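Local coordinates for cycloserine biosynthesis protein DcsG (Streptomyces lavendulae, PDB 6JIL) that catalyses the ATP-dependent cyclization of O-ureido-D-serine to the antibiotic D-cycloserine, as a magnesium-dependent ligase of the ATP-grasp family, at residues V86-D91 against V241-L246; A231-A236 against G253-V258; R122-A127 against V172-Y177. One frame throughout, in Å; residues are numbered along the deposited sequence.

Contact 1: V86-D91 against V241-L246; sequences VRWALD and VAHLGL
Trp88 meets two consecutive residues, His243 and Leu244, which lie over the same face of its indole. The imidazole takes the pyrrole end: His243 CD2 stands 3.3 Å above the Trp88 ring plane, displaced toward the rim, and comes within 3.4 Å of Trp88 NE1. Centroids of the His243 ring and the Trp88 five-membered ring are 4.7 Å apart with planes inclined by 30°, so the rings run nearly parallel but are slid apart and barely overlap. His243 NE2 also approaches Trp88 NE1, but the angle is too poor for a hydrogen bond, and the indole N-H is instead given to Asp97 OD1, which would help set the rotation of the ring.

Leu244 covers the inner part of the same face, both methyls taking part. Its CD1 lies 3.7 Å from Trp88 CE3 on the benzene side, while CD2 is 4.0 Å from Trp88 CG, near the root of the side chain. Placing CG anti to the carbonyl carbon (chi1 -65°) swings these methyls toward the indole. The CA atoms of Trp88 and Leu244 are 8.6 Å apart, a gap bridged by both side chains. Just beyond Leu244, Gly245 takes positive phi in a Schellman motif, with Leu246 N bonded to Val241 O at 2.9 Å.

The contact joins the C-terminal ends of helices 83-89 and 227-244 near the surface. Trp88 also touches Leu272, immediately after the metal ligand Glu271 on strand 265-271, while Val86 and Leu90, on the far side of their segment, pack against helix 63-76.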
ATOM      1  N   VAL A  86       0.286   7.646  -8.972  1.00 14.32           N
ATOM      2  CA  VAL A  86      -0.811   7.680  -8.016  1.00 16.27           C
ATOM      3  C   VAL A  86      -1.968   6.750  -8.385  1.00 17.68           C
ATOM      4  O   VAL A  86      -2.379   5.923  -7.571  1.00 18.92           O
ATOM      5  CB  VAL A  86      -1.356   9.122  -7.842  1.00 18.17           C
ATOM      6  CG1 VAL A  86      -2.610   9.118  -6.950  1.00 15.78           C
ATOM      7  CG2 VAL A  86      -0.272  10.009  -7.231  1.00 16.18           C
ATOM      8  N   ARG A  87      -2.492   6.876  -9.601  1.00 17.76           N
ATOM      9  CA  ARG A  87      -3.610   6.033 -10.024  1.00 20.18           C
ATOM     10  C   ARG A  87      -3.250   4.553  -9.968  1.00 19.11           C
ATOM     11  O   ARG A  87      -4.062   3.713  -9.575  1.00 19.67           O
ATOM     12  CB  ARG A  87      -4.046   6.364 -11.458  1.00 21.89           C
ATOM     13  CG  ARG A  87      -4.418   7.811 -11.709  1.00 25.46           C
ATOM     14  CD  ARG A  87      -5.022   7.995 -13.100  1.00 27.17           C
ATOM     15  NE  ARG A  87      -4.740   9.329 -13.630  1.00 32.94           N
ATOM     16  CZ  ARG A  87      -3.651   9.649 -14.330  1.00 34.72           C
ATOM     17  NH1 ARG A  87      -2.730   8.730 -14.599  1.00 35.22           N
ATOM     18  NH2 ARG A  87      -3.468  10.899 -14.745  1.00 35.99           N
ATOM     19  N   TRP A  88      -2.023   4.249 -10.377  1.00 18.11           N
ATOM     20  CA  TRP A  88      -1.526   2.880 -10.421  1.00 17.45           C
ATOM     21  C   TRP A  88      -1.273   2.294  -9.025  1.00 17.94           C
ATOM     22  O   TRP A  88      -1.591   1.128  -8.767  1.00 16.10           O
ATOM     23  CB  TRP A  88      -0.230   2.841 -11.238  1.00 16.58           C
ATOM     24  CG  TRP A  88       0.246   1.462 -11.598  1.00 16.43           C
ATOM     25  CD1 TRP A  88      -0.292   0.631 -12.534  1.00 15.21           C
ATOM     26  CD2 TRP A  88       1.339   0.748 -11.011  1.00 14.43           C
ATOM     27  NE1 TRP A  88       0.394  -0.554 -12.566  1.00 12.76           N
ATOM     28  CE2 TRP A  88       1.400  -0.512 -11.642  1.00 14.30           C
ATOM     29  CE3 TRP A  88       2.270   1.050 -10.012  1.00 13.78           C
ATOM     30  CZ2 TRP A  88       2.357  -1.475 -11.308  1.00 13.66           C
ATOM     31  CZ3 TRP A  88       3.225   0.089  -9.676  1.00 16.42           C
ATOM     32  CH2 TRP A  88       3.257  -1.160 -10.327  1.00 13.90           C
ATOM     33  N   ALA A  89      -0.719   3.113  -8.132  1.00 17.04           N
ATOM     34  CA  ALA A  89      -0.381   2.680  -6.784  1.00 17.92           C
ATOM     35  C   ALA A  89      -1.571   2.513  -5.864  1.00 18.84           C
ATOM     36  O   ALA A  89      -1.490   1.783  -4.885  1.00 20.16           O
ATOM     37  CB  ALA A  89       0.623   3.654  -6.156  1.00 20.45           C
ATOM     38  N   LEU A  90      -2.675   3.185  -6.167  1.00 20.38           N
ATOM     39  CA  LEU A  90      -3.869   3.085  -5.328  1.00 21.38           C
ATOM     40  C   LEU A  90      -4.852   2.013  -5.768  1.00 21.23           C
ATOM     41  O   LEU A  90      -6.032   2.071  -5.425  1.00 22.35           O
ATOM     42  CB  LEU A  90      -4.591   4.430  -5.261  1.00 21.16           C
ATOM     43  CG  LEU A  90      -4.021   5.427  -4.254  1.00 21.65           C
ATOM     44  CD1 LEU A  90      -2.581   5.688  -4.580  1.00 21.69           C
ATOM     45  CD2 LEU A  90      -4.825   6.719  -4.281  1.00 20.68           C
ATOM     46  N   ASP A  91      -4.369   1.035  -6.527  1.00 22.07           N
ATOM     47  CA  ASP A  91      -5.217  -0.060  -7.001  1.00 23.57           C
ATOM     48  C   ASP A  91      -4.392  -1.338  -7.060  1.00 21.20           C
ATOM     49  O   ASP A  91      -3.488  -1.463  -7.885  1.00 23.06           O
ATOM     50  CB  ASP A  91      -5.792   0.271  -8.380  1.00 25.50           C
ATOM     51  CG  ASP A  91      -6.723  -0.812  -8.907  1.00 29.08           C
ATOM     52  OD1 ASP A  91      -7.534  -0.502  -9.808  1.00 34.60           O
ATOM     53  OD2 ASP A  91      -6.644  -1.970  -8.442  1.00 27.91           O
ATOM     54  N   VAL A 241       9.139   0.955 -11.552  1.00 23.17           N
ATOM     55  CA  VAL A 241       9.845   2.018 -12.245  1.00 23.72           C
ATOM     56  C   VAL A 241       9.773   1.797 -13.755  1.00 23.48           C
ATOM     57  O   VAL A 241       9.492   2.724 -14.509  1.00 22.76           O
ATOM     58  CB  VAL A 241      11.324   2.070 -11.810  1.00 25.54           C
ATOM     59  CG1 VAL A 241      12.099   3.026 -12.704  1.00 26.19           C
ATOM     60  CG2 VAL A 241      11.418   2.508 -10.356  1.00 25.98           C
ATOM     61  N   ALA A 242      10.021   0.561 -14.181  1.00 22.93           N
ATOM     62  CA  ALA A 242      10.000   0.198 -15.596  1.00 22.89           C
ATOM     63  C   ALA A 242       8.604   0.301 -16.212  1.00 23.42           C
ATOM     64  O   ALA A 242       8.422   0.870 -17.290  1.00 22.58           O
ATOM     65  CB  ALA A 242      10.538  -1.220 -15.771  1.00 21.70           C
ATOM     66  N   HIS A 243       7.624  -0.255 -15.513  1.00 23.61           N
ATOM     67  CA  HIS A 243       6.246  -0.254 -15.974  1.00 22.13           C
ATOM     68  C   HIS A 243       5.683   1.136 -16.237  1.00 22.97           C
ATOM     69  O   HIS A 243       4.998   1.352 -17.234  1.00 24.15           O
ATOM     70  CB  HIS A 243       5.359  -0.952 -14.951  1.00 20.35           C
ATOM     71  CG  HIS A 243       3.920  -0.999 -15.343  1.00 22.08           C
ATOM     72  ND1 HIS A 243       3.442  -1.855 -16.313  1.00 22.93           N
ATOM     73  CD2 HIS A 243       2.860  -0.267 -14.929  1.00 22.83           C
ATOM     74  CE1 HIS A 243       2.149  -1.646 -16.479  1.00 22.35           C
ATOM     75  NE2 HIS A 243       1.770  -0.688 -15.653  1.00 21.83           N
ATOM     76  N   LEU A 244       5.969   2.073 -15.336  1.00 23.15           N
ATOM     77  CA  LEU A 244       5.466   3.438 -15.447  1.00 23.10           C
ATOM     78  C   LEU A 244       6.398   4.378 -16.194  1.00 24.78           C
ATOM     79  O   LEU A 244       6.055   5.540 -16.426  1.00 24.40           O
ATOM     80  CB  LEU A 244       5.189   3.998 -14.049  1.00 22.91           C
ATOM     81  CG  LEU A 244       4.080   3.293 -13.261  1.00 21.36           C
ATOM     82  CD1 LEU A 244       4.110   3.725 -11.811  1.00 19.66           C
ATOM     83  CD2 LEU A 244       2.741   3.608 -13.892  1.00 20.24           C
ATOM     84  N   GLY A 245       7.572   3.875 -16.567  1.00 24.74           N
ATOM     85  CA  GLY A 245       8.533   4.693 -17.286  1.00 25.68           C
ATOM     86  C   GLY A 245       9.131   5.797 -16.434  1.00 26.72           C
ATOM     87  O   GLY A 245       9.518   6.845 -16.944  1.00 28.10           O
ATOM     88  N   LEU A 246       9.210   5.564 -15.130  1.00 26.95           N
ATOM     89  CA  LEU A 246       9.758   6.553 -14.216  1.00 27.02           C
ATOM     90  C   LEU A 246      11.233   6.844 -14.491  1.00 28.58           C
ATOM     91  O   LEU A 246      12.034   5.932 -14.701  1.00 28.00           O
ATOM     92  CB  LEU A 246       9.555   6.086 -12.772  1.00 24.08           C
ATOM     93  CG  LEU A 246       8.344   6.664 -12.027  1.00 24.18           C
ATOM     94  CD1 LEU A 246       7.114   6.682 -12.909  1.00 20.90           C
ATOM     95  CD2 LEU A 246       8.102   5.843 -10.777  1.00 23.72           C
TER

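Contact 2: A231-A236 against G253-V258; sequences AVAAAA and GRVDLV
Ala233 and Val255 meet where helix and strand come closest, with Ala233 CB 3.8 Å from Val255 CB. The valine points toward the helix, whereas the alanine methyl runs across the line of approach, and its small size lets the valine fork close on the helix backbone. One prong, Val255 CG1, anti to its own backbone nitrogen (chi1 -177°), lies 3.8 Å from Ala233 CA; the other, CG2, rests 3.8 Å from Ala233 O. From the next turn, Ala236 CB meets the first prong, 4.2 Å from Val255 CG1. Leu257, two residues along and therefore on the same strand face, turns toward Val232, whose CG1 is a looser 4.5 Å from Leu257 CG.

The short axes approach to 8.6 Å with their directions 129° apart, so the helix runs diagonally over the strand. Alternation sends Arg254 and Asp256 to the opposite sheet face. There Arg254 NH2 gives a hydrogen bond of 2.9 Å to the syn lone pair of Asp256 OD2, which lies 23° out of the guanidinium plane, as part of a salt bridge. Arg254 NH1 is held separately by Glu271 OE1 and Ser276 O, so the guanidinium is gripped at more than one end.

Helix 227-244 thus packs over the antiparallel sheet in which strand 252-259 lies between 186-192 and 265-271. The result is a strand with an apolar, helix-covered face and a polar face that carries the probable catalytic residue Arg254 beside the magnesium ligand Glu271, an arrangement characteristic of the ATP-grasp catalytic sheet.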
ATOM      1  N   ALA A 231      15.778  -8.789  -1.983  1.00 18.87           N
ATOM      2  CA  ALA A 231      15.930  -9.037  -3.410  1.00 18.76           C
ATOM      3  C   ALA A 231      14.568  -8.964  -4.110  1.00 17.53           C
ATOM      4  O   ALA A 231      14.441  -8.368  -5.178  1.00 17.82           O
ATOM      5  CB  ALA A 231      16.567 -10.398  -3.633  1.00 17.37           C
ATOM      6  N   VAL A 232      13.547  -9.565  -3.506  1.00 15.52           N
ATOM      7  CA  VAL A 232      12.221  -9.544  -4.099  1.00 14.09           C
ATOM      8  C   VAL A 232      11.646  -8.129  -4.050  1.00 16.75           C
ATOM      9  O   VAL A 232      11.125  -7.628  -5.047  1.00 19.00           O
ATOM     10  CB  VAL A 232      11.262 -10.531  -3.380  1.00 12.31           C
ATOM     11  CG1 VAL A 232       9.825 -10.266  -3.797  1.00 10.39           C
ATOM     12  CG2 VAL A 232      11.632 -11.962  -3.733  1.00  6.57           C
ATOM     13  N   ALA A 233      11.753  -7.481  -2.895  1.00 15.28           N
ATOM     14  CA  ALA A 233      11.246  -6.126  -2.734  1.00 14.69           C
ATOM     15  C   ALA A 233      11.827  -5.188  -3.784  1.00 14.81           C
ATOM     16  O   ALA A 233      11.106  -4.395  -4.381  1.00 15.12           O
ATOM     17  CB  ALA A 233      11.581  -5.607  -1.338  1.00 13.79           C
ATOM     18  N   ALA A 234      13.140  -5.274  -3.992  1.00 15.83           N
ATOM     19  CA  ALA A 234      13.830  -4.427  -4.965  1.00 15.25           C
ATOM     20  C   ALA A 234      13.394  -4.722  -6.391  1.00 16.22           C
ATOM     21  O   ALA A 234      13.448  -3.838  -7.249  1.00 18.64           O
ATOM     22  CB  ALA A 234      15.343  -4.603  -4.843  1.00 14.28           C
ATOM     23  N   ALA A 235      12.983  -5.960  -6.653  1.00 16.12           N
ATOM     24  CA  ALA A 235      12.523  -6.332  -7.993  1.00 16.25           C
ATOM     25  C   ALA A 235      11.159  -5.705  -8.222  1.00 15.71           C
ATOM     26  O   ALA A 235      10.874  -5.201  -9.307  1.00 15.77           O
ATOM     27  CB  ALA A 235      12.425  -7.842  -8.129  1.00 15.36           C
ATOM     28  N   ALA A 236      10.322  -5.742  -7.187  1.00 14.61           N
ATOM     29  CA  ALA A 236       8.992  -5.170  -7.262  1.00 16.33           C
ATOM     30  C   ALA A 236       9.089  -3.676  -7.571  1.00 18.42           C
ATOM     31  O   ALA A 236       8.321  -3.150  -8.377  1.00 20.50           O
ATOM     32  CB  ALA A 236       8.259  -5.390  -5.948  1.00 14.55           C
ATOM     33  N   GLY A 253       8.938   3.771  -0.659  1.00 22.96           N
ATOM     34  CA  GLY A 253       7.982   2.733  -0.971  1.00 19.82           C
ATOM     35  C   GLY A 253       8.093   1.642   0.062  1.00 18.39           C
ATOM     36  O   GLY A 253       9.101   1.531   0.748  1.00 19.06           O
ATOM     37  N   ARG A 254       7.044   0.848   0.192  1.00 17.79           N
ATOM     38  CA  ARG A 254       7.050  -0.248   1.133  1.00 19.63           C
ATOM     39  C   ARG A 254       6.546  -1.460   0.373  1.00 20.51           C
ATOM     40  O   ARG A 254       5.539  -1.382  -0.334  1.00 20.86           O
ATOM     41  CB  ARG A 254       6.128   0.039   2.323  1.00 20.25           C
ATOM     42  CG  ARG A 254       6.423  -0.848   3.533  1.00 22.50           C
ATOM     43  CD  ARG A 254       5.421  -0.663   4.681  1.00 20.83           C
ATOM     44  NE  ARG A 254       4.149  -1.312   4.404  1.00 21.53           N
ATOM     45  CZ  ARG A 254       3.013  -0.665   4.158  1.00 23.53           C
ATOM     46  NH1 ARG A 254       2.987   0.662   4.159  1.00 22.04           N
ATOM     47  NH2 ARG A 254       1.904  -1.346   3.898  1.00 23.47           N
ATOM     48  N   VAL A 255       7.258  -2.571   0.507  1.00 19.74           N
ATOM     49  CA  VAL A 255       6.881  -3.802  -0.158  1.00 19.62           C
ATOM     50  C   VAL A 255       6.615  -4.823   0.927  1.00 20.91           C
ATOM     51  O   VAL A 255       7.509  -5.138   1.711  1.00 20.90           O
ATOM     52  CB  VAL A 255       8.014  -4.301  -1.062  1.00 20.53           C
ATOM     53  CG1 VAL A 255       7.575  -5.544  -1.811  1.00 18.43           C
ATOM     54  CG2 VAL A 255       8.414  -3.203  -2.033  1.00 20.97           C
ATOM     55  N   ASP A 256       5.384  -5.328   0.987  1.00 20.65           N
ATOM     56  CA  ASP A 256       5.026  -6.312   2.001  1.00 19.69           C
ATOM     57  C   ASP A 256       5.133  -7.735   1.447  1.00 20.16           C
ATOM     58  O   ASP A 256       4.538  -8.071   0.416  1.00 19.02           O
ATOM     59  CB  ASP A 256       3.619  -6.028   2.532  1.00 20.08           C
ATOM     60  CG  ASP A 256       3.460  -4.581   3.004  1.00 23.44           C
ATOM     61  OD1 ASP A 256       4.430  -4.006   3.557  1.00 19.56           O
ATOM     62  OD2 ASP A 256       2.359  -4.017   2.829  1.00 23.79           O
ATOM     63  N   LEU A 257       5.904  -8.563   2.150  1.00 19.55           N
ATOM     64  CA  LEU A 257       6.154  -9.944   1.746  1.00 20.00           C
ATOM     65  C   LEU A 257       5.592 -10.996   2.677  1.00 18.29           C
ATOM     66  O   LEU A 257       5.522 -10.794   3.884  1.00 19.04           O
ATOM     67  CB  LEU A 257       7.661 -10.179   1.642  1.00 20.12           C
ATOM     68  CG  LEU A 257       8.427  -9.728   0.403  1.00 21.66           C
ATOM     69  CD1 LEU A 257       7.820  -8.477  -0.177  1.00 20.46           C
ATOM     70  CD2 LEU A 257       9.889  -9.526   0.787  1.00 17.34           C
ATOM     71  N   VAL A 258       5.207 -12.129   2.098  1.00 18.13           N
ATOM     72  CA  VAL A 258       4.703 -13.264   2.860  1.00 18.05           C
ATOM     73  C   VAL A 258       5.466 -14.496   2.390  1.00 18.69           C
ATOM     74  O   VAL A 258       6.009 -14.509   1.286  1.00 16.49           O
ATOM     75  CB  VAL A 258       3.175 -13.477   2.671  1.00 18.64           C
ATOM     76  CG1 VAL A 258       2.414 -12.318   3.301  1.00 17.12           C
ATOM     77  CG2 VAL A 258       2.826 -13.612   1.194  1.00 18.17           C
TER

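Contact 3: R122-A127 against V172-Y177; sequences RDFLAA and VILQPY. With ADP (adenosine-5'-diphosphate), chain G.
Apolar contact dominates between Phe124 and Leu174. Leu174 CB sits 3.7 Å from the centroid of the Phe124 ring and only 8° off its normal, a CH-pi contact over the middle of one face. Leu174 CD1 reaches back to the stem of the aromatic side chain, 3.6 Å from Phe124 CB. With CG anti to the backbone nitrogen, the Phe124 ring is directed from helix 117-127 at the strand, and its edge abuts the backbone: CZ is 3.5 Å from Gln175 C, and Pro176 N lies in the ring plane.

Hydrogen bonding belongs to the strand's other side, where ADP is bound. The adenine amino group N6 donates to Pro176 O (3.0 Å, 154°) and to Gln175 OE1 (3.2 Å, 165°). Gln175 is itself held by Lys137 NZ at OE1 and by Thr108 OG1 at NE2, which fixes its amide.

An aromatic face adds a third element: ADP C2 lies over one face of the Tyr177 ring, toward its rim, 3.3 Å from Tyr177 CE1.

Chemically, the strand end offers two acceptors to a single amino group, consistent with selection of adenine, while the helix contributes an apolar backing behind the same backbone.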
ATOM      1  N   ARG A 122     -16.878 -18.936  -7.474  1.00 21.66           N
ATOM      2  CA  ARG A 122     -16.847 -20.351  -7.787  1.00 22.86           C
ATOM      3  C   ARG A 122     -15.792 -20.713  -8.823  1.00 24.52           C
ATOM      4  O   ARG A 122     -15.134 -21.740  -8.693  1.00 26.25           O
ATOM      5  CB  ARG A 122     -18.237 -20.818  -8.218  1.00 23.33           C
ATOM      6  CG  ARG A 122     -19.201 -20.776  -7.042  1.00 25.78           C
ATOM      7  CD  ARG A 122     -20.577 -21.337  -7.323  1.00 25.74           C
ATOM      8  NE  ARG A 122     -21.292 -21.521  -6.061  1.00 27.93           N
ATOM      9  CZ  ARG A 122     -22.600 -21.723  -5.955  1.00 28.64           C
ATOM     10  NH1 ARG A 122     -23.362 -21.768  -7.044  1.00 28.66           N
ATOM     11  NH2 ARG A 122     -23.149 -21.872  -4.754  1.00 28.36           N
ATOM     12  N   ASP A 123     -15.611 -19.884  -9.845  1.00 25.77           N
ATOM     13  CA  ASP A 123     -14.589 -20.186 -10.838  1.00 26.77           C
ATOM     14  C   ASP A 123     -13.240 -20.158 -10.137  1.00 26.29           C
ATOM     15  O   ASP A 123     -12.383 -20.997 -10.388  1.00 26.80           O
ATOM     16  CB  ASP A 123     -14.572 -19.156 -11.966  1.00 29.03           C
ATOM     17  CG  ASP A 123     -13.438 -19.403 -12.954  1.00 32.46           C
ATOM     18  OD1 ASP A 123     -13.523 -20.386 -13.719  1.00 34.67           O
ATOM     19  OD2 ASP A 123     -12.454 -18.630 -12.959  1.00 34.78           O
ATOM     20  N   PHE A 124     -13.071 -19.170  -9.260  1.00 26.37           N
ATOM     21  CA  PHE A 124     -11.842 -18.987  -8.491  1.00 25.55           C
ATOM     22  C   PHE A 124     -11.487 -20.230  -7.673  1.00 25.44           C
ATOM     23  O   PHE A 124     -10.354 -20.711  -7.719  1.00 23.73           O
ATOM     24  CB  PHE A 124     -11.993 -17.785  -7.553  1.00 25.15           C
ATOM     25  CG  PHE A 124     -10.863 -17.628  -6.578  1.00 22.98           C
ATOM     26  CD1 PHE A 124      -9.610 -17.205  -7.004  1.00 22.24           C
ATOM     27  CD2 PHE A 124     -11.050 -17.922  -5.232  1.00 24.37           C
ATOM     28  CE1 PHE A 124      -8.559 -17.076  -6.108  1.00 21.68           C
ATOM     29  CE2 PHE A 124      -9.998 -17.795  -4.317  1.00 24.01           C
ATOM     30  CZ  PHE A 124      -8.752 -17.372  -4.758  1.00 23.88           C
ATOM     31  N   LEU A 125     -12.460 -20.742  -6.925  1.00 25.74           N
ATOM     32  CA  LEU A 125     -12.250 -21.925  -6.099  1.00 26.40           C
ATOM     33  C   LEU A 125     -12.024 -23.161  -6.957  1.00 28.29           C
ATOM     34  O   LEU A 125     -11.325 -24.091  -6.547  1.00 29.23           O
ATOM     35  CB  LEU A 125     -13.450 -22.143  -5.177  1.00 24.36           C
ATOM     36  CG  LEU A 125     -13.595 -21.051  -4.118  1.00 24.56           C
ATOM     37  CD1 LEU A 125     -14.928 -21.166  -3.392  1.00 24.20           C
ATOM     38  CD2 LEU A 125     -12.429 -21.166  -3.152  1.00 25.00           C
ATOM     39  N   ALA A 126     -12.615 -23.165  -8.148  1.00 28.30           N
ATOM     40  CA  ALA A 126     -12.484 -24.283  -9.067  1.00 29.08           C
ATOM     41  C   ALA A 126     -11.069 -24.338  -9.617  1.00 29.85           C
ATOM     42  O   ALA A 126     -10.520 -25.415  -9.829  1.00 30.50           O
ATOM     43  CB  ALA A 126     -13.483 -24.138 -10.211  1.00 28.99           C
ATOM     44  N   ALA A 127     -10.486 -23.167  -9.842  1.00 30.24           N
ATOM     45  CA  ALA A 127      -9.132 -23.068 -10.367  1.00 31.60           C
ATOM     46  C   ALA A 127      -8.109 -23.356  -9.280  1.00 33.77           C
ATOM     47  O   ALA A 127      -6.966 -23.718  -9.566  1.00 35.17           O
ATOM     48  CB  ALA A 127      -8.901 -21.681 -10.936  1.00 30.73           C
ATOM     49  N   VAL A 172     -12.554  -6.143  -7.278  1.00 19.87           N
ATOM     50  CA  VAL A 172     -12.313  -7.011  -6.132  1.00 19.27           C
ATOM     51  C   VAL A 172     -11.255  -8.044  -6.440  1.00 20.58           C
ATOM     52  O   VAL A 172     -11.225  -8.613  -7.530  1.00 22.45           O
ATOM     53  CB  VAL A 172     -13.607  -7.742  -5.705  1.00 19.63           C
ATOM     54  CG1 VAL A 172     -13.329  -8.680  -4.536  1.00 19.09           C
ATOM     55  CG2 VAL A 172     -14.672  -6.720  -5.326  1.00 16.44           C
ATOM     56  N   ILE A 173     -10.377  -8.280  -5.475  1.00 21.13           N
ATOM     57  CA  ILE A 173      -9.323  -9.261  -5.643  1.00 21.23           C
ATOM     58  C   ILE A 173      -9.596 -10.489  -4.792  1.00 20.40           C
ATOM     59  O   ILE A 173      -9.977 -10.378  -3.631  1.00 21.46           O
ATOM     60  CB  ILE A 173      -7.933  -8.665  -5.282  1.00 22.15           C
ATOM     61  CG1 ILE A 173      -7.414  -7.839  -6.459  1.00 22.35           C
ATOM     62  CG2 ILE A 173      -6.942  -9.768  -4.955  1.00 20.49           C
ATOM     63  CD1 ILE A 173      -6.083  -7.197  -6.212  1.00 23.79           C
ATOM     64  N   LEU A 174      -9.424 -11.659  -5.398  1.00 20.65           N
ATOM     65  CA  LEU A 174      -9.610 -12.933  -4.715  1.00 19.45           C
ATOM     66  C   LEU A 174      -8.238 -13.588  -4.647  1.00 19.02           C
ATOM     67  O   LEU A 174      -7.555 -13.699  -5.662  1.00 19.38           O
ATOM     68  CB  LEU A 174     -10.563 -13.840  -5.504  1.00 17.88           C
ATOM     69  CG  LEU A 174     -11.990 -13.347  -5.757  1.00 17.07           C
ATOM     70  CD1 LEU A 174     -12.758 -14.383  -6.571  1.00 17.35           C
ATOM     71  CD2 LEU A 174     -12.687 -13.092  -4.436  1.00 18.01           C
ATOM     72  N   GLN A 175      -7.821 -13.999  -3.454  1.00 19.38           N
ATOM     73  CA  GLN A 175      -6.525 -14.659  -3.305  1.00 19.32           C
ATOM     74  C   GLN A 175      -6.634 -15.838  -2.358  1.00 18.39           C
ATOM     75  O   GLN A 175      -7.449 -15.840  -1.440  1.00 16.78           O
ATOM     76  CB  GLN A 175      -5.460 -13.719  -2.717  1.00 18.05           C
ATOM     77  CG  GLN A 175      -5.286 -12.382  -3.387  1.00 19.95           C
ATOM     78  CD  GLN A 175      -4.270 -11.511  -2.665  1.00 19.85           C
ATOM     79  OE1 GLN A 175      -4.330 -11.348  -1.447  1.00 19.96           O
ATOM     80  NE2 GLN A 175      -3.336 -10.942  -3.415  1.00 21.77           N
ATOM     81  N   PRO A 176      -5.815 -16.869  -2.580  1.00 18.98           N
ATOM     82  CA  PRO A 176      -5.894 -17.999  -1.660  1.00 18.96           C
ATOM     83  C   PRO A 176      -5.268 -17.501  -0.363  1.00 20.29           C
ATOM     84  O   PRO A 176      -4.398 -16.633  -0.394  1.00 20.44           O
ATOM     85  CB  PRO A 176      -5.031 -19.053  -2.338  1.00 18.81           C
ATOM     86  CG  PRO A 176      -4.017 -18.232  -3.085  1.00 19.04           C
ATOM     87  CD  PRO A 176      -4.880 -17.147  -3.683  1.00 18.44           C
ATOM     88  N   TYR A 177      -5.716 -18.022   0.771  1.00 21.55           N
ATOM     89  CA  TYR A 177      -5.146 -17.610   2.044  1.00 22.97           C
ATOM     90  C   TYR A 177      -3.770 -18.249   2.217  1.00 25.31           C
ATOM     91  O   TYR A 177      -3.650 -19.476   2.228  1.00 25.49           O
ATOM     92  CB  TYR A 177      -6.039 -18.039   3.210  1.00 22.17           C
ATOM     93  CG  TYR A 177      -5.573 -17.452   4.516  1.00 22.05           C
ATOM     94  CD1 TYR A 177      -5.883 -16.135   4.857  1.00 22.16           C
ATOM     95  CD2 TYR A 177      -4.752 -18.177   5.376  1.00 21.30           C
ATOM     96  CE1 TYR A 177      -5.381 -15.553   6.019  1.00 21.41           C
ATOM     97  CE2 TYR A 177      -4.240 -17.600   6.542  1.00 22.32           C
ATOM     98  CZ  TYR A 177      -4.556 -16.288   6.854  1.00 20.13           C
ATOM     99  OH  TYR A 177      -4.034 -15.698   7.983  1.00 20.32           O
TER
HETATM  100  PB  ADP G 403      -4.432  -3.646   3.032  1.00 15.07           P
HETATM  101  O1B ADP G 403      -3.347  -3.844   4.209  1.00 15.55           O
HETATM  102  O2B ADP G 403      -3.924  -2.613   2.030  1.00 16.24           O
HETATM  103  O3B ADP G 403      -5.754  -3.148   3.658  1.00 14.51           O
HETATM  104  PA  ADP G 403      -3.711  -6.263   2.591  1.00 15.40           P
HETATM  105  O1A ADP G 403      -3.359  -6.966   1.359  1.00 18.23           O
HETATM  106  O2A ADP G 403      -2.363  -5.763   3.269  1.00 18.51           O
HETATM  107  O3A ADP G 403      -4.715  -5.032   2.212  1.00 18.34           O
HETATM  108  O5' ADP G 403      -4.512  -7.287   3.541  1.00 19.41           O
HETATM  109  C5' ADP G 403      -4.543  -6.778   4.875  1.00 15.69           C
HETATM  110  C4' ADP G 403      -4.135  -7.902   5.835  1.00 17.85           C
HETATM  111  O4' ADP G 403      -4.940  -9.078   5.592  1.00 18.45           O
HETATM  112  C3' ADP G 403      -2.679  -8.302   5.627  1.00 17.94           C
HETATM  113  O3' ADP G 403      -1.799  -7.535   6.440  1.00 20.88           O
HETATM  114  C2' ADP G 403      -2.676  -9.792   5.976  1.00 19.64           C
HETATM  115  O2' ADP G 403      -2.431 -10.011   7.369  1.00 21.76           O
HETATM  116  C1' ADP G 403      -4.084 -10.262   5.543  1.00 19.75           C
HETATM  117  N9  ADP G 403      -4.065 -10.861   4.179  1.00 19.96           N
HETATM  118  C8  ADP G 403      -4.548 -10.302   3.020  1.00 19.04           C
HETATM  119  N7  ADP G 403      -4.418 -11.128   2.024  1.00 16.25           N
HETATM  120  C5  ADP G 403      -3.845 -12.268   2.460  1.00 17.79           C
HETATM  121  C6  ADP G 403      -3.660 -13.563   1.904  1.00 17.65           C
HETATM  122  N6  ADP G 403      -3.905 -13.798   0.558  1.00 15.38           N
HETATM  123  N1  ADP G 403      -3.261 -14.562   2.713  1.00 17.83           N
HETATM  124  C2  ADP G 403      -3.041 -14.370   4.015  1.00 18.87           C
HETATM  125  N3  ADP G 403      -3.208 -13.177   4.582  1.00 18.46           N
HETATM  126  C4  ADP G 403      -3.603 -12.113   3.857  1.00 17.97           C

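In the fold
Contacts 1 and 2 share helix 227-244, their centres about 15 Å apart: contact 2 uses its middle against strand 252-259 of the five-stranded antiparallel sheet, contact 1 its C-terminal end. Contact 3 lies about 25 Å from contact 1 and about 23 Å from contact 2, centre to centre, on the separate four-stranded antiparallel sheet. Along the chain the order is 86-91, then both segments of contact 3, then 231-236, 241-246 and 253-258, so contacts 1 and 2 interlock while contact 3 falls wholly between the halves of contact 1. The nucleotide is held at the adenine by contact 3's strand, and Arg254 of contact 2 pairs with a magnesium ligand, matching the two-sided clasp of ATP-grasp enzymes.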